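Local atomic coordinates of putative serine phosphatase (Pseudomonas aeruginosa, PDB entry 6K4E), a protein that probably acts as a magnesium-dependent PP2C-type protein phosphatase in the SiaABC threonine phosphorylation pathway, which controls biofilm formation in response to carbon availability. Residues F83-P88 and I293-F298; R100-G105 and V138-P143; R128-H133 and G148-A153. All blocks are in the same frame, centred on the assembly; numbering follows the deposited sequence.

Contact 1: residues F83-P88 and I293-F298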
ATOM      1  N   PHE B  83     -21.087   7.963  12.197  1.00 35.03           N
ATOM      2  CA  PHE B  83     -20.455   9.212  11.795  1.00 34.82           C
ATOM      3  C   PHE B  83     -18.974   8.964  11.638  1.00 40.61           C
ATOM      4  O   PHE B  83     -18.437   8.058  12.274  1.00 39.83           O
ATOM      5  CB  PHE B  83     -20.782  10.418  12.687  1.00 36.83           C
ATOM      6  CG  PHE B  83     -20.042  10.558  14.002  1.00 38.88           C
ATOM      7  CD1 PHE B  83     -18.674  10.856  14.025  1.00 41.57           C
ATOM      8  CD2 PHE B  83     -20.735  10.534  15.210  1.00 40.22           C
ATOM      9  CE1 PHE B  83     -18.007  11.032  15.229  1.00 43.16           C
ATOM     10  CE2 PHE B  83     -20.067  10.736  16.415  1.00 42.43           C
ATOM     11  CZ  PHE B  83     -18.710  10.980  16.418  1.00 40.70           C
ATOM     12  N   ILE B  84     -18.331   9.715  10.732  1.00 40.00           N
ATOM     13  CA  ILE B  84     -16.903   9.588  10.466  1.00 40.03           C
ATOM     14  C   ILE B  84     -16.240  10.918  10.595  1.00 43.15           C
ATOM     15  O   ILE B  84     -16.728  11.921  10.070  1.00 44.27           O
ATOM     16  CB  ILE B  84     -16.588   8.884   9.098  1.00 43.80           C
ATOM     17  CG1 ILE B  84     -15.072   8.735   8.864  1.00 44.70           C
ATOM     18  CG2 ILE B  84     -17.261   9.523   7.915  1.00 46.13           C
ATOM     19  CD1 ILE B  84     -14.328   7.878   9.944  1.00 54.96           C
ATOM     20  N   LEU B  85     -15.164  10.934  11.327  1.00 39.25           N
ATOM     21  CA  LEU B  85     -14.320  12.115  11.480  1.00 42.07           C
ATOM     22  C   LEU B  85     -12.952  11.640  10.988  1.00 44.61           C
ATOM     23  O   LEU B  85     -12.378  10.725  11.576  1.00 45.67           O
ATOM     24  CB  LEU B  85     -14.265  12.551  12.959  1.00 43.91           C
ATOM     25  CG  LEU B  85     -13.980  14.033  13.255  1.00 52.15           C
ATOM     26  CD1 LEU B  85     -14.005  14.299  14.765  1.00 52.04           C
ATOM     27  CD2 LEU B  85     -12.617  14.495  12.680  1.00 58.48           C
ATOM     28  N   TRP B  86     -12.482  12.159   9.857  1.00 39.99           N
ATOM     29  CA  TRP B  86     -11.205  11.685   9.327  1.00 39.89           C
ATOM     30  C   TRP B  86     -10.422  12.854   8.813  1.00 43.80           C
ATOM     31  O   TRP B  86     -10.783  13.408   7.790  1.00 44.78           O
ATOM     32  CB  TRP B  86     -11.424  10.640   8.223  1.00 37.91           C
ATOM     33  CG  TRP B  86     -10.151  10.045   7.696  1.00 37.23           C
ATOM     34  CD1 TRP B  86      -9.358   9.121   8.306  1.00 39.20           C
ATOM     35  CD2 TRP B  86      -9.535  10.336   6.432  1.00 37.37           C
ATOM     36  NE1 TRP B  86      -8.278   8.813   7.497  1.00 38.12           N
ATOM     37  CE2 TRP B  86      -8.380   9.523   6.329  1.00 40.06           C
ATOM     38  CE3 TRP B  86      -9.869  11.172   5.354  1.00 38.54           C
ATOM     39  CZ2 TRP B  86      -7.574   9.513   5.183  1.00 38.56           C
ATOM     40  CZ3 TRP B  86      -9.049  11.186   4.235  1.00 39.75           C
ATOM     41  CH2 TRP B  86      -7.915  10.367   4.162  1.00 40.07           C
ATOM     42  N   LYS B  87      -9.381  13.258   9.545  1.00 38.76           N
ATOM     43  CA  LYS B  87      -8.606  14.419   9.168  1.00 39.42           C
ATOM     44  C   LYS B  87      -7.123  14.116   9.272  1.00 42.02           C
ATOM     45  O   LYS B  87      -6.568  14.237  10.371  1.00 40.06           O
ATOM     46  CB  LYS B  87      -9.017  15.651  10.044  1.00 42.91           C
ATOM     47  CG  LYS B  87      -8.229  16.975   9.843  1.00 71.07           C
ATOM     48  CD  LYS B  87      -8.403  17.677   8.483  1.00 83.36           C
ATOM     49  CE  LYS B  87      -7.455  18.849   8.328  1.00 95.78           C
ATOM     50  NZ  LYS B  87      -6.064  18.420   8.012  1.00103.22           N
ATOM     51  N   PRO B  88      -6.446  13.790   8.130  1.00 37.79           N
ATOM     52  CA  PRO B  88      -5.001  13.550   8.181  1.00 37.27           C
ATOM     53  C   PRO B  88      -4.280  14.836   8.534  1.00 43.23           C
ATOM     54  O   PRO B  88      -4.778  15.934   8.226  1.00 42.37           O
ATOM     55  CB  PRO B  88      -4.668  13.110   6.739  1.00 38.89           C
ATOM     56  CG  PRO B  88      -5.938  12.682   6.161  1.00 42.24           C
ATOM     57  CD  PRO B  88      -6.937  13.631   6.745  1.00 38.91           C
ATOM     58  N   ILE B 293      -6.159  12.555  12.692  1.00 37.45           N
ATOM     59  CA  ILE B 293      -7.345  12.385  13.520  1.00 36.67           C
ATOM     60  C   ILE B 293      -8.350  11.444  12.816  1.00 41.22           C
ATOM     61  O   ILE B 293      -8.542  11.534  11.607  1.00 41.63           O
ATOM     62  CB  ILE B 293      -7.958  13.779  13.902  1.00 39.36           C
ATOM     63  CG1 ILE B 293      -6.985  14.571  14.810  1.00 39.30           C
ATOM     64  CG2 ILE B 293      -9.346  13.651  14.561  1.00 40.70           C
ATOM     65  CD1 ILE B 293      -7.179  16.067  14.880  1.00 32.48           C
ATOM     66  N   THR B 294      -8.940  10.511  13.584  1.00 37.87           N
ATOM     67  CA  THR B 294      -9.988   9.596  13.142  1.00 37.65           C
ATOM     68  C   THR B 294     -10.865   9.269  14.305  1.00 41.99           C
ATOM     69  O   THR B 294     -10.369   8.907  15.365  1.00 42.50           O
ATOM     70  CB  THR B 294      -9.479   8.268  12.534  1.00 38.71           C
ATOM     71  OG1 THR B 294      -8.400   8.553  11.663  1.00 33.74           O
ATOM     72  CG2 THR B 294     -10.596   7.523  11.727  1.00 35.83           C
ATOM     73  N   ILE B 295     -12.179   9.422  14.097  1.00 38.87           N
ATOM     74  CA  ILE B 295     -13.204   8.994  15.024  1.00 37.93           C
ATOM     75  C   ILE B 295     -14.277   8.314  14.180  1.00 40.03           C
ATOM     76  O   ILE B 295     -14.894   8.954  13.347  1.00 38.31           O
ATOM     77  CB  ILE B 295     -13.806  10.088  15.959  1.00 39.61           C
ATOM     78  CG1 ILE B 295     -12.732  10.779  16.796  1.00 39.38           C
ATOM     79  CG2 ILE B 295     -14.928   9.486  16.848  1.00 37.78           C
ATOM     80  CD1 ILE B 295     -13.346  11.760  17.863  1.00 48.59           C
ATOM     81  N   LEU B 296     -14.491   7.024  14.414  1.00 36.92           N
ATOM     82  CA  LEU B 296     -15.546   6.270  13.765  1.00 38.58           C
ATOM     83  C   LEU B 296     -16.541   5.885  14.839  1.00 42.07           C
ATOM     84  O   LEU B 296     -16.190   5.240  15.833  1.00 40.10           O
ATOM     85  CB  LEU B 296     -14.992   5.045  13.005  1.00 39.56           C
ATOM     86  CG  LEU B 296     -15.966   4.238  12.132  1.00 44.89           C
ATOM     87  CD1 LEU B 296     -16.933   5.133  11.354  1.00 45.50           C
ATOM     88  CD2 LEU B 296     -15.215   3.286  11.231  1.00 42.27           C
ATOM     89  N   SER B 297     -17.767   6.394  14.688  1.00 38.35           N
ATOM     90  CA  SER B 297     -18.811   6.156  15.658  1.00 37.21           C
ATOM     91  C   SER B 297     -19.925   5.418  15.011  1.00 39.12           C
ATOM     92  O   SER B 297     -20.140   5.580  13.822  1.00 39.97           O
ATOM     93  CB  SER B 297     -19.296   7.469  16.262  1.00 39.31           C
ATOM     94  OG  SER B 297     -20.346   7.287  17.199  1.00 40.22           O
ATOM     95  N   PHE B 298     -20.607   4.581  15.799  1.00 36.05           N
ATOM     96  CA  PHE B 298     -21.727   3.720  15.413  1.00 34.83           C
ATOM     97  C   PHE B 298     -22.666   3.518  16.587  1.00 38.70           C
ATOM     98  O   PHE B 298     -22.245   3.592  17.732  1.00 34.98           O
ATOM     99  CB  PHE B 298     -21.223   2.388  14.851  1.00 34.82           C
ATOM    100  CG  PHE B 298     -20.352   1.551  15.761  1.00 33.87           C
ATOM    101  CD1 PHE B 298     -18.995   1.825  15.909  1.00 33.24           C
ATOM    102  CD2 PHE B 298     -20.872   0.454  16.423  1.00 33.84           C
ATOM    103  CE1 PHE B 298     -18.180   1.024  16.731  1.00 32.61           C
ATOM    104  CE2 PHE B 298     -20.059  -0.336  17.246  1.00 36.00           C
ATOM    105  CZ  PHE B 298     -18.713  -0.059  17.386  1.00 31.78           C
TER
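Ile293 is paired with Lys87 by two backbone hydrogen bonds, Ile293 N to Lys87 O at 2.9 Å and Lys87 N to Ile293 O at 2.8 Å. Its CG2 branch leans diagonally to Leu85, with Ile293 CG2 3.9 Å from Leu85 CD2. Thr294 lies beside the indole of Trp86. Its methyl meets the ring edge in plane, with Thr294 CG2 4.0 Å from Trp86 CD1. Both polar ends turn to Asp95: Thr294 OG1 bonds to the carboxylate and Trp86 NE1 to the carbonyl. Ile295 forms the next hydrogen-bonded pair, with Leu85. The two side chains run alongside each other, CB to CB.

The strands are antiparallel, 172° apart, and strand 82-87 is an edge strand of one sheet of the PP2C beta sandwich. Phe83, Leu85, Ile293, Ile295 and Ser297 share the face that carries helix 269-284. Leu296 is on the other face, directed at Ile108 and Val110 of the second sheet. There Leu296 CD1 touches Ile84 CD1 at 4.0 Å. Ser297 CB sits over the ring of Phe83, 3.5 Å from the ring centroid, in a CH-pi contact. Phe83 chi1 of 79° sets CG between the backbone N and the carbonyl carbon, which brings the ring across to the serine. Ser297 OG is bonded to Phe233 O, and the ring of Phe298 meets that of Phe233.

Contact 2: residues R100-G105 and V138-P143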
ATOM      1  N   ARG B 100     -17.264  -3.679   7.084  1.00 43.43           N
ATOM      2  CA  ARG B 100     -17.729  -4.832   6.320  1.00 44.50           C
ATOM      3  C   ARG B 100     -19.120  -5.243   6.828  1.00 49.33           C
ATOM      4  O   ARG B 100     -19.238  -5.796   7.921  1.00 48.30           O
ATOM      5  CB  ARG B 100     -16.722  -5.988   6.439  1.00 43.61           C
ATOM      6  CG  ARG B 100     -17.116  -7.265   5.665  1.00 53.67           C
ATOM      7  CD  ARG B 100     -17.002  -7.116   4.150  1.00 60.75           C
ATOM      8  NE  ARG B 100     -15.605  -6.926   3.738  1.00 65.38           N
ATOM      9  CZ  ARG B 100     -14.798  -7.882   3.301  1.00 71.77           C
ATOM     10  NH1 ARG B 100     -15.250  -9.118   3.135  1.00 63.29           N
ATOM     11  NH2 ARG B 100     -13.534  -7.613   3.033  1.00 54.87           N
ATOM     12  N   GLU B 101     -20.151  -4.971   6.035  1.00 47.00           N
ATOM     13  CA  GLU B 101     -21.521  -5.338   6.362  1.00 47.96           C
ATOM     14  C   GLU B 101     -21.785  -6.820   6.106  1.00 52.26           C
ATOM     15  O   GLU B 101     -21.413  -7.354   5.068  1.00 51.47           O
ATOM     16  CB  GLU B 101     -22.517  -4.505   5.546  1.00 50.07           C
ATOM     17  CG  GLU B 101     -23.949  -4.629   6.051  1.00 65.78           C
ATOM     18  CD  GLU B 101     -25.072  -4.544   5.028  1.00 93.01           C
ATOM     19  OE1 GLU B 101     -24.796  -4.587   3.807  1.00 89.31           O
ATOM     20  OE2 GLU B 101     -26.243  -4.455   5.462  1.00 92.97           O
ATOM     21  N   GLN B 102     -22.476  -7.466   7.049  1.00 49.32           N
ATOM     22  CA  GLN B 102     -22.940  -8.839   6.912  1.00 49.91           C
ATOM     23  C   GLN B 102     -24.455  -8.821   7.087  1.00 53.40           C
ATOM     24  O   GLN B 102     -25.011  -7.784   7.435  1.00 54.39           O
ATOM     25  CB  GLN B 102     -22.274  -9.759   7.945  1.00 51.10           C
ATOM     26  CG  GLN B 102     -20.769  -9.928   7.760  1.00 60.33           C
ATOM     27  CD  GLN B 102     -20.333 -10.682   6.510  1.00 78.55           C
ATOM     28  OE1 GLN B 102     -19.181 -10.591   6.118  1.00 73.62           O
ATOM     29  NE2 GLN B 102     -21.213 -11.461   5.847  1.00 71.07           N
ATOM     30  N   ALA B 103     -25.131  -9.937   6.853  1.00 50.12           N
ATOM     31  CA  ALA B 103     -26.586  -9.980   7.020  1.00 50.63           C
ATOM     32  C   ALA B 103     -26.997  -9.888   8.507  1.00 54.41           C
ATOM     33  O   ALA B 103     -27.990  -9.229   8.841  1.00 53.37           O
ATOM     34  CB  ALA B 103     -27.130 -11.262   6.408  1.00 52.87           C
ATOM     35  N   ASP B 104     -26.192 -10.519   9.386  1.00 50.52           N
ATOM     36  CA  ASP B 104     -26.407 -10.657  10.820  1.00 50.93           C
ATOM     37  C   ASP B 104     -25.736  -9.584  11.697  1.00 53.31           C
ATOM     38  O   ASP B 104     -25.966  -9.572  12.900  1.00 52.25           O
ATOM     39  CB  ASP B 104     -25.976 -12.065  11.267  1.00 54.18           C
ATOM     40  CG  ASP B 104     -24.509 -12.379  11.080  1.00 67.47           C
ATOM     41  OD1 ASP B 104     -23.938 -11.978  10.031  1.00 68.33           O
ATOM     42  OD2 ASP B 104     -23.942 -13.086  11.942  1.00 75.48           O
ATOM     43  N   GLY B 105     -24.945  -8.699  11.089  1.00 48.78           N
ATOM     44  CA  GLY B 105     -24.247  -7.630  11.779  1.00 46.35           C
ATOM     45  C   GLY B 105     -23.158  -7.005  10.936  1.00 50.63           C
ATOM     46  O   GLY B 105     -23.189  -7.111   9.714  1.00 51.38           O
ATOM     47  N   VAL B 138     -10.325 -15.599   8.065  1.00 55.85           N
ATOM     48  CA  VAL B 138     -10.986 -16.009   9.319  1.00 55.16           C
ATOM     49  C   VAL B 138     -12.454 -15.547   9.481  1.00 57.45           C
ATOM     50  O   VAL B 138     -13.092 -15.905  10.476  1.00 57.95           O
ATOM     51  CB  VAL B 138     -10.152 -15.621  10.574  1.00 58.44           C
ATOM     52  CG1 VAL B 138      -8.810 -16.342  10.596  1.00 59.25           C
ATOM     53  CG2 VAL B 138      -9.978 -14.110  10.711  1.00 56.69           C
ATOM     54  N   GLY B 139     -12.963 -14.762   8.537  1.00 52.47           N
ATOM     55  CA  GLY B 139     -14.314 -14.220   8.623  1.00 51.66           C
ATOM     56  C   GLY B 139     -14.297 -12.841   9.247  1.00 55.33           C
ATOM     57  O   GLY B 139     -13.247 -12.378   9.702  1.00 54.90           O
ATOM     58  N   SER B 140     -15.457 -12.174   9.275  1.00 51.06           N
ATOM     59  CA  SER B 140     -15.556 -10.814   9.783  1.00 49.75           C
ATOM     60  C   SER B 140     -16.119 -10.727  11.212  1.00 52.85           C
ATOM     61  O   SER B 140     -16.288  -9.632  11.751  1.00 52.58           O
ATOM     62  CB  SER B 140     -16.382  -9.978   8.814  1.00 55.85           C
ATOM     63  OG  SER B 140     -17.648 -10.589   8.626  1.00 69.36           O
ATOM     64  N   ARG B 141     -16.320 -11.885  11.852  1.00 49.94           N
ATOM     65  CA  ARG B 141     -16.953 -12.013  13.161  1.00 49.26           C
ATOM     66  C   ARG B 141     -16.000 -12.224  14.343  1.00 53.42           C
ATOM     67  O   ARG B 141     -16.447 -12.175  15.492  1.00 54.02           O
ATOM     68  CB  ARG B 141     -18.009 -13.135  13.099  1.00 47.78           C
ATOM     69  CG  ARG B 141     -18.973 -12.879  11.938  1.00 44.57           C
ATOM     70  CD  ARG B 141     -20.171 -13.811  11.838  1.00 53.86           C
ATOM     71  NE  ARG B 141     -21.086 -13.348  10.786  1.00 57.35           N
ATOM     72  CZ  ARG B 141     -20.956 -13.641   9.493  1.00 76.28           C
ATOM     73  NH1 ARG B 141     -19.950 -14.405   9.072  1.00 61.33           N
ATOM     74  NH2 ARG B 141     -21.830 -13.172   8.611  1.00 66.27           N
ATOM     75  N   ASP B 142     -14.699 -12.364  14.088  1.00 49.39           N
ATOM     76  CA  ASP B 142     -13.760 -12.600  15.166  1.00 49.71           C
ATOM     77  C   ASP B 142     -12.664 -11.530  15.120  1.00 53.69           C
ATOM     78  O   ASP B 142     -11.636 -11.768  14.480  1.00 53.51           O
ATOM     79  CB  ASP B 142     -13.203 -14.041  15.033  1.00 53.60           C
ATOM     80  CG  ASP B 142     -12.378 -14.588  16.188  1.00 64.98           C
ATOM     81  OD1 ASP B 142     -11.862 -13.779  16.993  1.00 64.15           O
ATOM     82  OD2 ASP B 142     -12.164 -15.817  16.228  1.00 74.28           O
ATOM     83  N   PRO B 143     -12.854 -10.361  15.808  1.00 48.65           N
ATOM     84  CA  PRO B 143     -11.843  -9.284  15.755  1.00 46.70           C
ATOM     85  C   PRO B 143     -10.424  -9.692  16.163  1.00 50.12           C
ATOM     86  O   PRO B 143      -9.478  -9.313  15.485  1.00 50.52           O
ATOM     87  CB  PRO B 143     -12.436  -8.204  16.670  1.00 47.01           C
ATOM     88  CG  PRO B 143     -13.895  -8.430  16.590  1.00 50.76           C
ATOM     89  CD  PRO B 143     -14.032  -9.923  16.584  1.00 48.14           C
TER
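The backbones of Arg100 and Ser140 come no nearer than 7.2 Å between CA atoms, and no backbone hydrogen bond joins the two segments. Segment 100-105 holds the turn of the beta hairpin formed by strands 95-101 and 105-113. Gln102 N bonds to Gly105 O at 2.8 Å and closes this turn. Segment 138-143 is the connection between helices 117-138 and 143-157, which pack on the same side of the domain. Asp142, at the N-cap of helix 143-157, accepts hydrogen bonds on OD1 from Ala145 N and Asn222 ND2. The contact therefore joins a hairpin tip to a helix-helix turn at the surface.

A salt bridge between Asp104 and Arg141 carries it. Arg141 is extended from CG to NE and reaches out to the carboxylate. It grips side-on with two nitrogens, one to each oxygen. Arg141 NH2 is 2.8 Å from Asp104 OD1, and this bond lies in the guanidinium plane. Arg141 NE is 3.1 Å from Asp104 OD2 and uses the syn lone pair of that oxygen. The two groups are not coplanar; their planes are 40° apart. The chi1 of Asp104, 63°, places its CG between the backbone N and the carbonyl carbon, within reach of the arginine.

Gln102 lies alongside, between the arginine and Ser140. Its CG is 3.3 Å from Ser140 OG, and its CB is 3.5 Å from Arg141 NH2. Trp177 of strand 171-179 touches Gln102, Asp104 and Arg141. Arg100 makes a lighter touch, CG to Ser140 CB at 4.2 Å.

Contact 3: residues R128-H133 and G148-A153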
ATOM      1  N   ARG B 128      -4.640  -2.072   4.633  1.00 42.30           N
ATOM      2  CA  ARG B 128      -5.975  -2.246   4.059  1.00 42.96           C
ATOM      3  C   ARG B 128      -6.069  -3.615   3.362  1.00 47.67           C
ATOM      4  O   ARG B 128      -7.028  -4.350   3.593  1.00 48.71           O
ATOM      5  CB  ARG B 128      -6.340  -1.086   3.106  1.00 44.07           C
ATOM      6  CG  ARG B 128      -7.439  -1.403   2.064  1.00 49.21           C
ATOM      7  CD  ARG B 128      -8.845  -1.529   2.648  1.00 56.31           C
ATOM      8  NE  ARG B 128      -9.706  -2.346   1.789  1.00 54.15           N
ATOM      9  CZ  ARG B 128     -10.531  -1.877   0.861  1.00 60.34           C
ATOM     10  NH1 ARG B 128     -10.651  -0.575   0.666  1.00 59.80           N
ATOM     11  NH2 ARG B 128     -11.249  -2.711   0.127  1.00 41.65           N
ATOM     12  N   ALA B 129      -5.057  -3.962   2.558  1.00 42.85           N
ATOM     13  CA  ALA B 129      -4.963  -5.253   1.867  1.00 43.69           C
ATOM     14  C   ALA B 129      -4.773  -6.402   2.850  1.00 47.86           C
ATOM     15  O   ALA B 129      -5.444  -7.424   2.708  1.00 47.97           O
ATOM     16  CB  ALA B 129      -3.827  -5.227   0.865  1.00 45.08           C
ATOM     17  N   ALA B 130      -3.897  -6.233   3.861  1.00 46.52           N
ATOM     18  CA  ALA B 130      -3.697  -7.206   4.954  1.00 48.15           C
ATOM     19  C   ALA B 130      -5.022  -7.453   5.732  1.00 49.72           C
ATOM     20  O   ALA B 130      -5.277  -8.581   6.138  1.00 50.47           O
ATOM     21  CB  ALA B 130      -2.632  -6.700   5.922  1.00 49.21           C
ATOM     22  N   ILE B 131      -5.869  -6.430   5.894  1.00 44.69           N
ATOM     23  CA  ILE B 131      -7.143  -6.591   6.612  1.00 44.93           C
ATOM     24  C   ILE B 131      -8.141  -7.398   5.751  1.00 48.61           C
ATOM     25  O   ILE B 131      -8.809  -8.299   6.279  1.00 47.16           O
ATOM     26  CB  ILE B 131      -7.703  -5.239   7.179  1.00 47.35           C
ATOM     27  CG1 ILE B 131      -6.973  -4.911   8.490  1.00 46.60           C
ATOM     28  CG2 ILE B 131      -9.242  -5.275   7.423  1.00 47.97           C
ATOM     29  CD1 ILE B 131      -7.157  -3.536   9.032  1.00 55.28           C
ATOM     30  N   ASP B 132      -8.168  -7.135   4.423  1.00 45.88           N
ATOM     31  CA  ASP B 132      -9.010  -7.856   3.460  1.00 46.19           C
ATOM     32  C   ASP B 132      -8.650  -9.334   3.440  1.00 49.07           C
ATOM     33  O   ASP B 132      -9.547 -10.176   3.473  1.00 47.47           O
ATOM     34  CB  ASP B 132      -8.846  -7.251   2.046  1.00 48.42           C
ATOM     35  CG  ASP B 132      -9.556  -5.924   1.877  1.00 56.11           C
ATOM     36  OD1 ASP B 132      -9.795  -5.239   2.900  1.00 56.50           O
ATOM     37  OD2 ASP B 132      -9.847  -5.556   0.734  1.00 57.06           O
ATOM     38  N   HIS B 133      -7.341  -9.647   3.400  1.00 47.31           N
ATOM     39  CA  HIS B 133      -6.843 -11.026   3.445  1.00 49.29           C
ATOM     40  C   HIS B 133      -7.350 -11.707   4.723  1.00 52.10           C
ATOM     41  O   HIS B 133      -7.928 -12.784   4.648  1.00 53.55           O
ATOM     42  CB  HIS B 133      -5.300 -11.074   3.391  1.00 51.56           C
ATOM     43  CG  HIS B 133      -4.730 -12.395   3.813  1.00 57.49           C
ATOM     44  ND1 HIS B 133      -4.534 -13.422   2.902  1.00 61.59           N
ATOM     45  CD2 HIS B 133      -4.371 -12.829   5.047  1.00 60.53           C
ATOM     46  CE1 HIS B 133      -4.055 -14.440   3.606  1.00 61.98           C
ATOM     47  NE2 HIS B 133      -3.946 -14.132   4.901  1.00 61.58           N
ATOM     48  N   GLY B 148      -4.724 -10.895  14.454  1.00 49.26           N
ATOM     49  CA  GLY B 148      -3.649 -11.883  14.431  1.00 49.43           C
ATOM     50  C   GLY B 148      -3.195 -12.153  13.012  1.00 54.17           C
ATOM     51  O   GLY B 148      -2.002 -12.081  12.709  1.00 52.50           O
ATOM     52  N   GLU B 149      -4.170 -12.409  12.125  1.00 51.68           N
ATOM     53  CA  GLU B 149      -3.980 -12.655  10.705  1.00 51.29           C
ATOM     54  C   GLU B 149      -3.458 -11.405   9.979  1.00 52.49           C
ATOM     55  O   GLU B 149      -2.654 -11.563   9.056  1.00 50.65           O
ATOM     56  CB  GLU B 149      -5.284 -13.161  10.068  1.00 53.18           C
ATOM     57  CG  GLU B 149      -5.481 -14.669  10.159  1.00 67.78           C
ATOM     58  CD  GLU B 149      -4.437 -15.529   9.460  1.00 85.68           C
ATOM     59  OE1 GLU B 149      -4.043 -15.193   8.319  1.00 75.57           O
ATOM     60  OE2 GLU B 149      -4.022 -16.548  10.056  1.00 81.67           O
ATOM     61  N   THR B 150      -3.911 -10.168  10.402  1.00 45.92           N
ATOM     62  CA  THR B 150      -3.450  -8.900   9.819  1.00 44.45           C
ATOM     63  C   THR B 150      -1.953  -8.726  10.114  1.00 47.40           C
ATOM     64  O   THR B 150      -1.173  -8.399   9.216  1.00 45.00           O
ATOM     65  CB  THR B 150      -4.309  -7.717  10.294  1.00 46.11           C
ATOM     66  OG1 THR B 150      -5.654  -7.919   9.859  1.00 46.59           O
ATOM     67  CG2 THR B 150      -3.802  -6.383   9.782  1.00 41.56           C
ATOM     68  N   ASP B 151      -1.568  -8.990  11.366  1.00 45.52           N
ATOM     69  CA  ASP B 151      -0.187  -8.956  11.846  1.00 45.96           C
ATOM     70  C   ASP B 151       0.687  -9.866  10.946  1.00 49.29           C
ATOM     71  O   ASP B 151       1.686  -9.392  10.427  1.00 47.29           O
ATOM     72  CB  ASP B 151      -0.137  -9.404  13.324  1.00 47.84           C
ATOM     73  CG  ASP B 151       1.184  -9.240  14.069  1.00 59.41           C
ATOM     74  OD1 ASP B 151       2.151  -8.762  13.465  1.00 57.19           O
ATOM     75  OD2 ASP B 151       1.229  -9.555  15.280  1.00 73.34           O
ATOM     76  N   GLN B 152       0.268 -11.134  10.724  1.00 46.89           N
ATOM     77  CA  GLN B 152       0.993 -12.108   9.898  1.00 48.68           C
ATOM     78  C   GLN B 152       1.154 -11.657   8.436  1.00 51.50           C
ATOM     79  O   GLN B 152       2.268 -11.692   7.907  1.00 49.38           O
ATOM     80  CB  GLN B 152       0.363 -13.513   9.999  1.00 51.11           C
ATOM     81  CG  GLN B 152       0.552 -14.190  11.371  1.00 69.05           C
ATOM     82  CD  GLN B 152       1.996 -14.224  11.876  1.00 86.92           C
ATOM     83  OE1 GLN B 152       2.929 -14.661  11.182  1.00 78.86           O
ATOM     84  NE2 GLN B 152       2.207 -13.750  13.103  1.00 79.41           N
ATOM     85  N   ALA B 153       0.045 -11.171   7.828  1.00 48.19           N
ATOM     86  CA  ALA B 153      -0.008 -10.643   6.469  1.00 48.41           C
ATOM     87  C   ALA B 153       0.944  -9.457   6.356  1.00 53.04           C
ATOM     88  O   ALA B 153       1.673  -9.377   5.369  1.00 53.69           O
ATOM     89  CB  ALA B 153      -1.434 -10.227   6.114  1.00 48.37           C
TER
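Thr150 OG1 hydrogen-bonds to the backbone carbonyl of Ile146, one turn earlier in its own helix, and rests against Ile131 of the facing helix. The distance from Thr150 OG1 to Ile131 CG1 is 3.6 Å. The threonine hydroxyl lies beside its backbone N, at chi1 -62°, which lets it bond within the helix. The methyl is then anti to N and packs on the neighbour. Thr150 CG2 is 3.7 Å from Ile131 CG1 and 4.0 Å from Ala130 CB. No hydrogen bond crosses between the segments.

Small residues allow the close approach. Ala130 CB meets Ala153 CB at 3.7 Å, and Thr150 sits one turn away on the same side. The short helical axes come within 8.2 Å.

The two helices, 117-138 and 143-157, form a helical hairpin, and the axes of 128-133 and 148-153 cross at 128°. It belongs to the helical layer on the outside of the PP2C alpha-beta-beta-alpha sandwich. Ile131 points away from helix 143-157 at its CB and packs on Phe96 and Val98 of strand 95-101. It thus joins the helix pair to the sheet.

His133 lies at the rim. Its CG is anti to the backbone N, chi1 164°, which swings the ring out toward helix 143-157. Glu149 OE1 lies at the ring edge, 3.6 Å from His133 NE2, too far to count as a bond. His133 CD2 is 4.1 Å from Ala153 CB.

On the far side of helix 117-138, Arg128 grips Asp132 side-on through NE and NH2, one to each carboxylate oxygen. Arg128 NE is 3.1 Å from Asp132 OD1. This side meets the second subunit: Arg128 packs on Ser156, and Asp132 on Met157, of that subunit. Ala129 packs on Ala129 of the second subunit.

In the fold
Contact 1 is the buried one, its centre about 6 Å from the centre of the chain. Contact 2 is a surface contact, contact 3 partly buried; their centres lie about 17 and 16 Å from it. Contact 1 relies on paired backbone hydrogen bonds and apolar side chains within one sheet. Contact 2 relies on a salt bridge. Contact 3 packs small side chains between helices, without hydrogen bonds. Contacts 2 and 3 share helices 117-138 and 143-157: contact 2 holds their turn to the second sheet, contact 3 their bodies together. They touch where Val138 CG1 meets Glu149 CG at 3.8 Å. Both nest inside the loop closed by contact 1. Contact 3 also borders the second subunit.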